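Local atomic coordinates of M32 carboxypeptidase (PDB entry 7A03), a protein that probably acts as a metal-dependent carboxypeptidase of the M32 family, removing amino acids from the C-terminal ends of peptides. Residues 273-287 and 456-469. Numbering follows the deposited sequence.
Sequences LYEQGLPTEQYGLPC and LEWLRNNIHPFGRF
His464 lies against Tyr274 just after helix 453-462, where the chain meets the C-terminal turns of helix 258-277, the helix that carries, just upstream, a sequence matching the HExxH motif of zinc metallopeptidases, with no metal bound to it here. The two short helical segments cross at -49° with their axes 10.5 Å apart. Tyr274 CA sits over the imidazole face, 3.6 Å from the His464 ring centroid and close to the ring normal, which meets the criterion for a CH-pi contact. With CG anti to the backbone N (chi1 -169°), the phenol swings past the imidazole instead of covering it: the planes are near parallel but slid apart, and Tyr274 CD1 comes to 3.5 Å from His464 CD2. Two partners fix the rotation of the imidazole. Arg460 NE donates to His464 ND1 at 3.0 Å, within the imidazole plane, while His464 NE2 pairs with Gln299 OE1; an accepting ND1 and an oxygen partner for NE2 are consistent with a proton on NE2. The bend of Arg460 at chi2 (-80°) folds its guanidinium back over Gly277 CA, and NH2 gives Leu273 O a nearly straight bond of 2.9 Å. The same NH2 donates to a water that in turn donates to Gln276 OE1, which also accepts from Asp225 N. Further along, the backbone of Arg468 donates to Pro286 O, and one face of the guanidinium rests on Pro286 CB; its NH1 forms salt bridges with Asp94 and Glu289. Cys287 SG approaches the Phe469 ring at the edge, a sulfur-aromatic contact. Between these ends, Leu278 CD2 packs against Gly467 CA, and one water bridges Cys287 O and Pro465 O. Tyr274 OH is hydrogen-bonded to Ala291 N and to a third water, which donates to Ile463 O and Gly467 O and whose oxygen lies 2.5 Å from Tyr274 OH, in the phenol plane.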
ATOM      1  N   LEU A 273       1.764 -13.113  -1.788  1.00 12.27           N
ATOM      2  CA  LEU A 273       0.983 -14.090  -2.533  1.00 12.23           C
ATOM      3  C   LEU A 273       0.579 -13.520  -3.884  1.00 11.14           C
ATOM      4  O   LEU A 273       0.570 -14.236  -4.901  1.00 12.93           O
ATOM      5  CB  LEU A 273      -0.260 -14.502  -1.736  1.00 11.80           C
ATOM      6  CG  LEU A 273      -0.021 -15.302  -0.460  1.00 13.46           C
ATOM      7  CD1 LEU A 273      -1.300 -15.320   0.382  1.00 11.82           C
ATOM      8  CD2 LEU A 273       0.455 -16.734  -0.779  1.00 14.47           C
ATOM      9  N   TYR A 274       0.233 -12.223  -3.911  1.00 12.44           N
ATOM     10  CA  TYR A 274      -0.026 -11.578  -5.195  1.00 13.05           C
ATOM     11  C   TYR A 274       1.197 -11.658  -6.108  1.00 12.00           C
ATOM     12  O   TYR A 274       1.095 -12.078  -7.270  1.00 11.55           O
ATOM     13  CB  TYR A 274      -0.394 -10.111  -4.944  1.00 13.05           C
ATOM     14  CG  TYR A 274      -0.947  -9.318  -6.111  1.00 11.40           C
ATOM     15  CD1 TYR A 274      -1.205  -9.905  -7.348  1.00 11.55           C
ATOM     16  CD2 TYR A 274      -1.261  -7.971  -5.938  1.00 14.33           C
ATOM     17  CE1 TYR A 274      -1.752  -9.157  -8.393  1.00 14.32           C
ATOM     18  CE2 TYR A 274      -1.816  -7.215  -6.974  1.00 12.54           C
ATOM     19  CZ  TYR A 274      -2.063  -7.822  -8.194  1.00 13.20           C
ATOM     20  OH  TYR A 274      -2.618  -7.058  -9.203  1.00 15.83           O
ATOM     21  N   GLU A 275       2.357 -11.211  -5.609  1.00 11.18           N
ATOM     22  CA  GLU A 275       3.563 -11.209  -6.446  1.00 11.84           C
ATOM     23  C   GLU A 275       3.931 -12.614  -6.932  1.00 13.38           C
ATOM     24  O   GLU A 275       4.357 -12.789  -8.085  1.00 12.83           O
ATOM     25  CB  GLU A 275       4.726 -10.572  -5.697  1.00 10.83           C
ATOM     26  CG  GLU A 275       4.551  -9.066  -5.505  1.00 12.65           C
ATOM     27  CD  GLU A 275       4.704  -8.295  -6.811  1.00 14.64           C
ATOM     28  OE1 GLU A 275       5.531  -8.690  -7.656  1.00 16.27           O
ATOM     29  OE2 GLU A 275       4.019  -7.265  -7.010  1.00 15.11           O
ATOM     30  N   GLN A 276       3.744 -13.628  -6.085  1.00 11.61           N
ATOM     31  CA  GLN A 276       4.043 -15.002  -6.485  1.00 12.71           C
ATOM     32  C   GLN A 276       3.027 -15.535  -7.485  1.00 12.64           C
ATOM     33  O   GLN A 276       3.274 -16.581  -8.105  1.00 13.97           O
ATOM     34  CB  GLN A 276       4.163 -15.928  -5.272  1.00 12.30           C
ATOM     35  CG  GLN A 276       5.424 -15.672  -4.466  1.00 12.69           C
ATOM     36  CD  GLN A 276       5.664 -16.709  -3.375  1.00 14.45           C
ATOM     37  OE1 GLN A 276       4.727 -17.284  -2.841  1.00 12.26           O
ATOM     38  NE2 GLN A 276       6.924 -16.942  -3.036  1.00 12.27           N
ATOM     39  N   GLY A 277       1.890 -14.855  -7.644  1.00 12.21           N
ATOM     40  CA  GLY A 277       0.907 -15.270  -8.624  1.00 13.14           C
ATOM     41  C   GLY A 277       0.954 -14.588  -9.978  1.00 12.56           C
ATOM     42  O   GLY A 277       0.197 -14.969 -10.878  1.00 14.53           O
ATOM     43  N   LEU A 278       1.833 -13.606 -10.167  1.00 12.84           N
ATOM     44  CA  LEU A 278       1.969 -12.979 -11.477  1.00 13.85           C
ATOM     45  C   LEU A 278       2.705 -13.927 -12.431  1.00 13.93           C
ATOM     46  O   LEU A 278       3.577 -14.690 -12.008  1.00 12.98           O
ATOM     47  CB  LEU A 278       2.728 -11.654 -11.356  1.00 15.25           C
ATOM     48  CG  LEU A 278       1.984 -10.571 -10.562  1.00 13.51           C
ATOM     49  CD1 LEU A 278       2.921  -9.518  -9.985  1.00 16.05           C
ATOM     50  CD2 LEU A 278       0.888  -9.921 -11.393  1.00 12.79           C
ATOM     51  N   PRO A 279       2.355 -13.922 -13.718  1.00 14.24           N
ATOM     52  CA  PRO A 279       2.923 -14.924 -14.639  1.00 13.50           C
ATOM     53  C   PRO A 279       4.376 -14.634 -14.992  1.00 15.06           C
ATOM     54  O   PRO A 279       4.732 -13.505 -15.354  1.00 13.94           O
ATOM     55  CB  PRO A 279       2.013 -14.855 -15.873  1.00 17.84           C
ATOM     56  CG  PRO A 279       1.297 -13.543 -15.774  1.00 20.78           C
ATOM     57  CD  PRO A 279       1.297 -13.104 -14.341  1.00 16.28           C
ATOM     58  N   THR A 280       5.213 -15.678 -14.910  1.00 12.63           N
ATOM     59  CA  THR A 280       6.620 -15.528 -15.262  1.00 14.31           C
ATOM     60  C   THR A 280       6.809 -15.192 -16.735  1.00 13.57           C
ATOM     61  O   THR A 280       7.758 -14.480 -17.082  1.00 15.90           O
ATOM     62  CB  THR A 280       7.416 -16.780 -14.875  1.00 12.89           C
ATOM     63  OG1 THR A 280       6.818 -17.931 -15.481  1.00 19.98           O
ATOM     64  CG2 THR A 280       7.417 -16.951 -13.379  1.00 16.02           C
ATOM     65  N   GLU A 281       5.915 -15.668 -17.610  1.00 16.08           N
ATOM     66  CA  GLU A 281       6.051 -15.380 -19.036  1.00 16.88           C
ATOM     67  C   GLU A 281       5.813 -13.910 -19.361  1.00 14.84           C
ATOM     68  O   GLU A 281       6.185 -13.463 -20.454  1.00 16.89           O
ATOM     69  CB  GLU A 281       5.101 -16.252 -19.858  1.00 20.97           C
ATOM     70  CG  GLU A 281       5.611 -16.576 -21.261  1.00 37.52           C
ATOM     71  CD  GLU A 281       6.978 -17.248 -21.253  1.00 49.65           C
ATOM     72  OE1 GLU A 281       7.247 -18.060 -20.339  1.00 52.45           O
ATOM     73  OE2 GLU A 281       7.786 -16.959 -22.164  1.00 53.01           O
ATOM     74  N   GLN A 282       5.200 -13.161 -18.441  1.00 14.65           N
ATOM     75  CA  GLN A 282       4.946 -11.740 -18.608  1.00 15.11           C
ATOM     76  C   GLN A 282       5.944 -10.877 -17.863  1.00 17.17           C
ATOM     77  O   GLN A 282       5.710  -9.674 -17.703  1.00 14.76           O
ATOM     78  CB  GLN A 282       3.524 -11.412 -18.151  1.00 14.09           C
ATOM     79  CG  GLN A 282       2.485 -11.997 -19.041  1.00 14.07           C
ATOM     80  CD  GLN A 282       2.456 -11.341 -20.398  1.00 17.74           C
ATOM     81  OE1 GLN A 282       2.411 -10.108 -20.500  1.00 17.95           O
ATOM     82  NE2 GLN A 282       2.449 -12.153 -21.455  1.00 21.24           N
ATOM     83  N   TYR A 283       7.048 -11.466 -17.412  1.00 17.19           N
ATOM     84  CA  TYR A 283       8.098 -10.735 -16.717  1.00 15.91           C
ATOM     85  C   TYR A 283       8.495  -9.488 -17.500  1.00 16.62           C
ATOM     86  O   TYR A 283       8.773  -9.558 -18.699  1.00 15.96           O
ATOM     87  CB  TYR A 283       9.295 -11.672 -16.618  1.00 13.32           C
ATOM     88  CG  TYR A 283      10.571 -11.055 -16.080  1.00 13.00           C
ATOM     89  CD1 TYR A 283      10.774 -10.937 -14.717  1.00 14.73           C
ATOM     90  CD2 TYR A 283      11.577 -10.603 -16.940  1.00 13.92           C
ATOM     91  CE1 TYR A 283      11.941 -10.398 -14.209  1.00 14.18           C
ATOM     92  CE2 TYR A 283      12.745 -10.064 -16.433  1.00 13.95           C
ATOM     93  CZ  TYR A 283      12.918  -9.960 -15.076  1.00 13.18           C
ATOM     94  OH  TYR A 283      14.079  -9.428 -14.580  1.00 14.81           O
ATOM     95  N   GLY A 284       8.498  -8.341 -16.824  1.00 14.05           N
ATOM     96  CA  GLY A 284       8.889  -7.097 -17.458  1.00 15.70           C
ATOM     97  C   GLY A 284       7.806  -6.382 -18.234  1.00 13.76           C
ATOM     98  O   GLY A 284       8.038  -5.257 -18.691  1.00 14.60           O
ATOM     99  N   LEU A 285       6.623  -6.973 -18.384  1.00 13.16           N
ATOM    100  CA  LEU A 285       5.562  -6.434 -19.223  1.00 12.41           C
ATOM    101  C   LEU A 285       4.378  -6.024 -18.363  1.00 12.97           C
ATOM    102  O   LEU A 285       4.194  -6.540 -17.254  1.00 12.49           O
ATOM    103  CB  LEU A 285       5.102  -7.491 -20.236  1.00 12.66           C
ATOM    104  CG  LEU A 285       6.221  -8.253 -20.951  1.00 13.41           C
ATOM    105  CD1 LEU A 285       5.652  -9.249 -21.956  1.00 15.02           C
ATOM    106  CD2 LEU A 285       7.129  -7.280 -21.686  1.00 15.87           C
ATOM    107  N   PRO A 286       3.539  -5.102 -18.851  1.00 15.35           N
ATOM    108  CA  PRO A 286       2.428  -4.630 -18.008  1.00 15.22           C
ATOM    109  C   PRO A 286       1.528  -5.743 -17.501  1.00 13.80           C
ATOM    110  O   PRO A 286       1.094  -5.701 -16.345  1.00 13.81           O
ATOM    111  CB  PRO A 286       1.697  -3.622 -18.911  1.00 13.86           C
ATOM    112  CG  PRO A 286       2.787  -3.121 -19.847  1.00 14.42           C
ATOM    113  CD  PRO A 286       3.637  -4.345 -20.111  1.00 14.60           C
ATOM    114  N   CYS A 287       1.271  -6.762 -18.319  1.00 14.15           N
ATOM    115  CA  CYS A 287       0.447  -7.873 -17.861  1.00 14.44           C
ATOM    116  C   CYS A 287       1.196  -8.831 -16.934  1.00 15.34           C
ATOM    117  O   CYS A 287       0.620  -9.839 -16.527  1.00 14.41           O
ATOM    118  CB  CYS A 287      -0.250  -8.576 -19.032  1.00 13.69           C
ATOM    119  SG  CYS A 287      -1.445  -7.497 -19.880  1.00 17.52           S
ATOM    120  N   LEU A 456      -7.073 -18.586  -1.348  1.00 13.93           N
ATOM    121  CA  LEU A 456      -5.946 -18.319  -2.241  1.00 13.88           C
ATOM    122  C   LEU A 456      -6.303 -18.696  -3.672  1.00 14.38           C
ATOM    123  O   LEU A 456      -5.988 -17.962  -4.609  1.00 14.79           O
ATOM    124  CB  LEU A 456      -4.684 -19.055  -1.779  1.00 14.80           C
ATOM    125  CG  LEU A 456      -3.485 -18.804  -2.703  1.00 15.01           C
ATOM    126  CD1 LEU A 456      -3.170 -17.327  -2.788  1.00 13.16           C
ATOM    127  CD2 LEU A 456      -2.287 -19.591  -2.200  1.00 19.50           C
ATOM    128  N   GLU A 457      -6.968 -19.837  -3.857  1.00 14.87           N
ATOM    129  CA  GLU A 457      -7.430 -20.228  -5.182  1.00 15.33           C
ATOM    130  C   GLU A 457      -8.344 -19.169  -5.793  1.00 18.62           C
ATOM    131  O   GLU A 457      -8.205 -18.826  -6.976  1.00 16.75           O
ATOM    132  CB  GLU A 457      -8.143 -21.577  -5.096  1.00 18.79           C
ATOM    133  CG  GLU A 457      -8.655 -22.076  -6.432  1.00 22.96           C
ATOM    134  CD  GLU A 457      -9.418 -23.370  -6.322  1.00 33.72           C
ATOM    135  OE1 GLU A 457     -10.171 -23.545  -5.339  1.00 34.08           O
ATOM    136  OE2 GLU A 457      -9.247 -24.223  -7.213  1.00 38.48           O
ATOM    137  N   TRP A 458      -9.302 -18.648  -5.015  1.00 16.92           N
ATOM    138  CA  TRP A 458     -10.169 -17.601  -5.556  1.00 16.82           C
ATOM    139  C   TRP A 458      -9.362 -16.380  -5.998  1.00 15.07           C
ATOM    140  O   TRP A 458      -9.587 -15.824  -7.086  1.00 15.81           O
ATOM    141  CB  TRP A 458     -11.238 -17.237  -4.520  1.00 15.87           C
ATOM    142  CG  TRP A 458     -12.253 -16.272  -5.022  1.00 14.59           C
ATOM    143  CD1 TRP A 458     -13.412 -16.563  -5.692  1.00 17.46           C
ATOM    144  CD2 TRP A 458     -12.218 -14.848  -4.877  1.00 16.58           C
ATOM    145  NE1 TRP A 458     -14.094 -15.403  -5.975  1.00 18.91           N
ATOM    146  CE2 TRP A 458     -13.379 -14.337  -5.491  1.00 17.01           C
ATOM    147  CE3 TRP A 458     -11.308 -13.949  -4.299  1.00 17.77           C
ATOM    148  CZ2 TRP A 458     -13.661 -12.980  -5.532  1.00 19.71           C
ATOM    149  CZ3 TRP A 458     -11.593 -12.596  -4.337  1.00 15.85           C
ATOM    150  CH2 TRP A 458     -12.761 -12.124  -4.959  1.00 20.34           C
ATOM    151  N   LEU A 459      -8.406 -15.962  -5.177  1.00 13.12           N
ATOM    152  CA  LEU A 459      -7.566 -14.827  -5.548  1.00 13.60           C
ATOM    153  C   LEU A 459      -6.736 -15.131  -6.791  1.00 15.94           C
ATOM    154  O   LEU A 459      -6.531 -14.258  -7.640  1.00 15.29           O
ATOM    155  CB  LEU A 459      -6.675 -14.450  -4.369  1.00 12.56           C
ATOM    156  CG  LEU A 459      -7.407 -13.940  -3.128  1.00 13.00           C
ATOM    157  CD1 LEU A 459      -6.445 -13.937  -1.933  1.00 14.56           C
ATOM    158  CD2 LEU A 459      -8.002 -12.550  -3.366  1.00 18.00           C
ATOM    159  N   ARG A 460      -6.220 -16.361  -6.889  1.00 13.29           N
ATOM    160  CA  ARG A 460      -5.372 -16.739  -8.007  1.00 15.64           C
ATOM    161  C   ARG A 460      -6.162 -16.879  -9.299  1.00 14.79           C
ATOM    162  O   ARG A 460      -5.575 -16.779 -10.380  1.00 16.57           O
ATOM    163  CB  ARG A 460      -4.664 -18.054  -7.684  1.00 13.35           C
ATOM    164  CG  ARG A 460      -3.536 -17.903  -6.678  1.00 14.71           C
ATOM    165  CD  ARG A 460      -2.258 -17.373  -7.354  1.00 15.29           C
ATOM    166  NE  ARG A 460      -1.293 -16.882  -6.379  1.00 13.21           N
ATOM    167  CZ  ARG A 460      -0.451 -17.655  -5.706  1.00 15.07           C
ATOM    168  NH1 ARG A 460      -0.432 -18.964  -5.915  1.00 18.56           N
ATOM    169  NH2 ARG A 460       0.391 -17.114  -4.846  1.00 14.11           N
ATOM    170  N   ASN A 461      -7.476 -17.123  -9.213  1.00 15.89           N
ATOM    171  CA  ASN A 461      -8.331 -17.158 -10.400  1.00 15.24           C
ATOM    172  C   ASN A 461      -8.901 -15.795 -10.770  1.00 15.82           C
ATOM    173  O   ASN A 461      -9.202 -15.555 -11.950  1.00 20.13           O
ATOM    174  CB  ASN A 461      -9.492 -18.136 -10.197  1.00 19.51           C
ATOM    175  CG  ASN A 461      -9.023 -19.582 -10.139  1.00 21.20           C
ATOM    176  OD1 ASN A 461      -7.965 -19.923 -10.659  1.00 24.60           O
ATOM    177  ND2 ASN A 461      -9.820 -20.435  -9.516  1.00 22.74           N
ATOM    178  N   ASN A 462      -9.050 -14.891  -9.801  1.00 16.51           N
ATOM    179  CA  ASN A 462      -9.740 -13.634 -10.045  1.00 18.31           C
ATOM    180  C   ASN A 462      -8.850 -12.406 -10.105  1.00 15.90           C
ATOM    181  O   ASN A 462      -9.235 -11.435 -10.759  1.00 16.95           O
ATOM    182  CB  ASN A 462     -10.825 -13.408  -8.992  1.00 17.39           C
ATOM    183  CG  ASN A 462     -12.036 -14.265  -9.236  1.00 21.08           C
ATOM    184  OD1 ASN A 462     -12.911 -13.908 -10.030  1.00 23.38           O
ATOM    185  ND2 ASN A 462     -12.087 -15.417  -8.573  1.00 18.96           N
ATOM    186  N   ILE A 463      -7.690 -12.405  -9.443  1.00 15.89           N
ATOM    187  CA  ILE A 463      -6.885 -11.183  -9.342  1.00 15.54           C
ATOM    188  C   ILE A 463      -5.449 -11.392  -9.801  1.00 17.26           C
ATOM    189  O   ILE A 463      -4.964 -10.693 -10.700  1.00 17.17           O
ATOM    190  CB  ILE A 463      -6.929 -10.600  -7.918  1.00 13.42           C
ATOM    191  CG1 ILE A 463      -8.354 -10.114  -7.602  1.00 14.90           C
ATOM    192  CG2 ILE A 463      -5.938  -9.449  -7.804  1.00 15.32           C
ATOM    193  CD1 ILE A 463      -8.603  -9.822  -6.138  1.00 18.83           C
ATOM    194  N   HIS A 464      -4.759 -12.355  -9.192  1.00 16.65           N
ATOM    195  CA  HIS A 464      -3.307 -12.431  -9.340  1.00 15.22           C
ATOM    196  C   HIS A 464      -2.776 -12.553 -10.763  1.00 16.04           C
ATOM    197  O   HIS A 464      -1.743 -11.922 -11.050  1.00 16.16           O
ATOM    198  CB  HIS A 464      -2.754 -13.552  -8.460  1.00 14.01           C
ATOM    199  CG  HIS A 464      -2.991 -13.332  -7.003  1.00 14.02           C
ATOM    200  ND1 HIS A 464      -2.604 -14.239  -6.038  1.00 11.93           N
ATOM    201  CD2 HIS A 464      -3.547 -12.292  -6.343  1.00 12.56           C
ATOM    202  CE1 HIS A 464      -2.925 -13.770  -4.845  1.00 13.88           C
ATOM    203  NE2 HIS A 464      -3.506 -12.592  -5.005  1.00 11.86           N
ATOM    204  N   PRO A 465      -3.346 -13.359 -11.665  1.00 16.07           N
ATOM    205  CA  PRO A 465      -2.641 -13.664 -12.920  1.00 15.01           C
ATOM    206  C   PRO A 465      -2.814 -12.635 -14.017  1.00 17.83           C
ATOM    207  O   PRO A 465      -2.220 -12.799 -15.084  1.00 17.85           O
ATOM    208  CB  PRO A 465      -3.288 -14.990 -13.341  1.00 20.59           C
ATOM    209  CG  PRO A 465      -4.688 -14.852 -12.873  1.00 17.76           C
ATOM    210  CD  PRO A 465      -4.613 -14.113 -11.563  1.00 20.50           C
ATOM    211  N   PHE A 466      -3.620 -11.602 -13.804  1.00 15.26           N
ATOM    212  CA  PHE A 466      -3.931 -10.660 -14.866  1.00 14.27           C
ATOM    213  C   PHE A 466      -2.969  -9.489 -14.955  1.00 14.18           C
ATOM    214  O   PHE A 466      -3.020  -8.754 -15.943  1.00 16.42           O
ATOM    215  CB  PHE A 466      -5.356 -10.145 -14.700  1.00 15.29           C
ATOM    216  CG  PHE A 466      -6.381 -11.234 -14.767  1.00 20.46           C
ATOM    217  CD1 PHE A 466      -6.582 -11.931 -15.938  1.00 19.69           C
ATOM    218  CD2 PHE A 466      -7.108 -11.589 -13.656  1.00 16.72           C
ATOM    219  CE1 PHE A 466      -7.509 -12.951 -16.008  1.00 23.31           C
ATOM    220  CE2 PHE A 466      -8.049 -12.604 -13.720  1.00 21.53           C
ATOM    221  CZ  PHE A 466      -8.245 -13.283 -14.901  1.00 20.02           C
ATOM    222  N   GLY A 467      -2.100  -9.306 -13.974  1.00 15.06           N
ATOM    223  CA  GLY A 467      -1.240  -8.145 -13.991  1.00 15.10           C
ATOM    224  C   GLY A 467      -2.045  -6.863 -14.139  1.00 15.69           C
ATOM    225  O   GLY A 467      -3.043  -6.639 -13.434  1.00 16.42           O
ATOM    226  N   ARG A 468      -1.618  -6.012 -15.065  1.00 14.53           N
ATOM    227  CA  ARG A 468      -2.290  -4.746 -15.350  1.00 14.73           C
ATOM    228  C   ARG A 468      -3.342  -4.838 -16.445  1.00 14.24           C
ATOM    229  O   ARG A 468      -3.815  -3.794 -16.899  1.00 19.68           O
ATOM    230  CB  ARG A 468      -1.266  -3.669 -15.732  1.00 15.42           C
ATOM    231  CG  ARG A 468      -0.454  -3.153 -14.545  1.00 15.72           C
ATOM    232  CD  ARG A 468       0.772  -2.363 -15.008  1.00 15.80           C
ATOM    233  NE  ARG A 468       0.390  -1.160 -15.749  1.00 18.11           N
ATOM    234  CZ  ARG A 468       1.234  -0.415 -16.459  1.00 20.50           C
ATOM    235  NH1 ARG A 468       2.516  -0.752 -16.546  1.00 19.50           N
ATOM    236  NH2 ARG A 468       0.784   0.659 -17.092  1.00 22.00           N
ATOM    237  N   PHE A 469      -3.728  -6.046 -16.878  1.00 15.18           N
ATOM    238  CA  PHE A 469      -4.654  -6.164 -18.005  1.00 15.11           C
ATOM    239  C   PHE A 469      -5.943  -5.382 -17.770  1.00 15.79           C
ATOM    240  O   PHE A 469      -6.434  -4.694 -18.670  1.00 20.97           O
ATOM    241  CB  PHE A 469      -4.963  -7.634 -18.303  1.00 17.56           C
ATOM    242  CG  PHE A 469      -5.789  -7.832 -19.549  1.00 18.12           C
ATOM    243  CD1 PHE A 469      -7.175  -7.764 -19.505  1.00 22.53           C
ATOM    244  CD2 PHE A 469      -5.180  -8.051 -20.772  1.00 19.10           C
ATOM    245  CE1 PHE A 469      -7.934  -7.924 -20.663  1.00 24.00           C
ATOM    246  CE2 PHE A 469      -5.926  -8.217 -21.929  1.00 19.44           C
ATOM    247  CZ  PHE A 469      -7.305  -8.155 -21.878  1.00 22.18           C
TER
HETATM  248  O   HOH W   1      -3.454  -8.385 -11.187  1.00 16.05           O
HETATM  249  O   HOH W   2       2.378 -18.551  -3.363  1.00 14.26           O
HETATM  250  O   HOH W   3      -1.329 -11.685 -17.426  1.00 17.40           O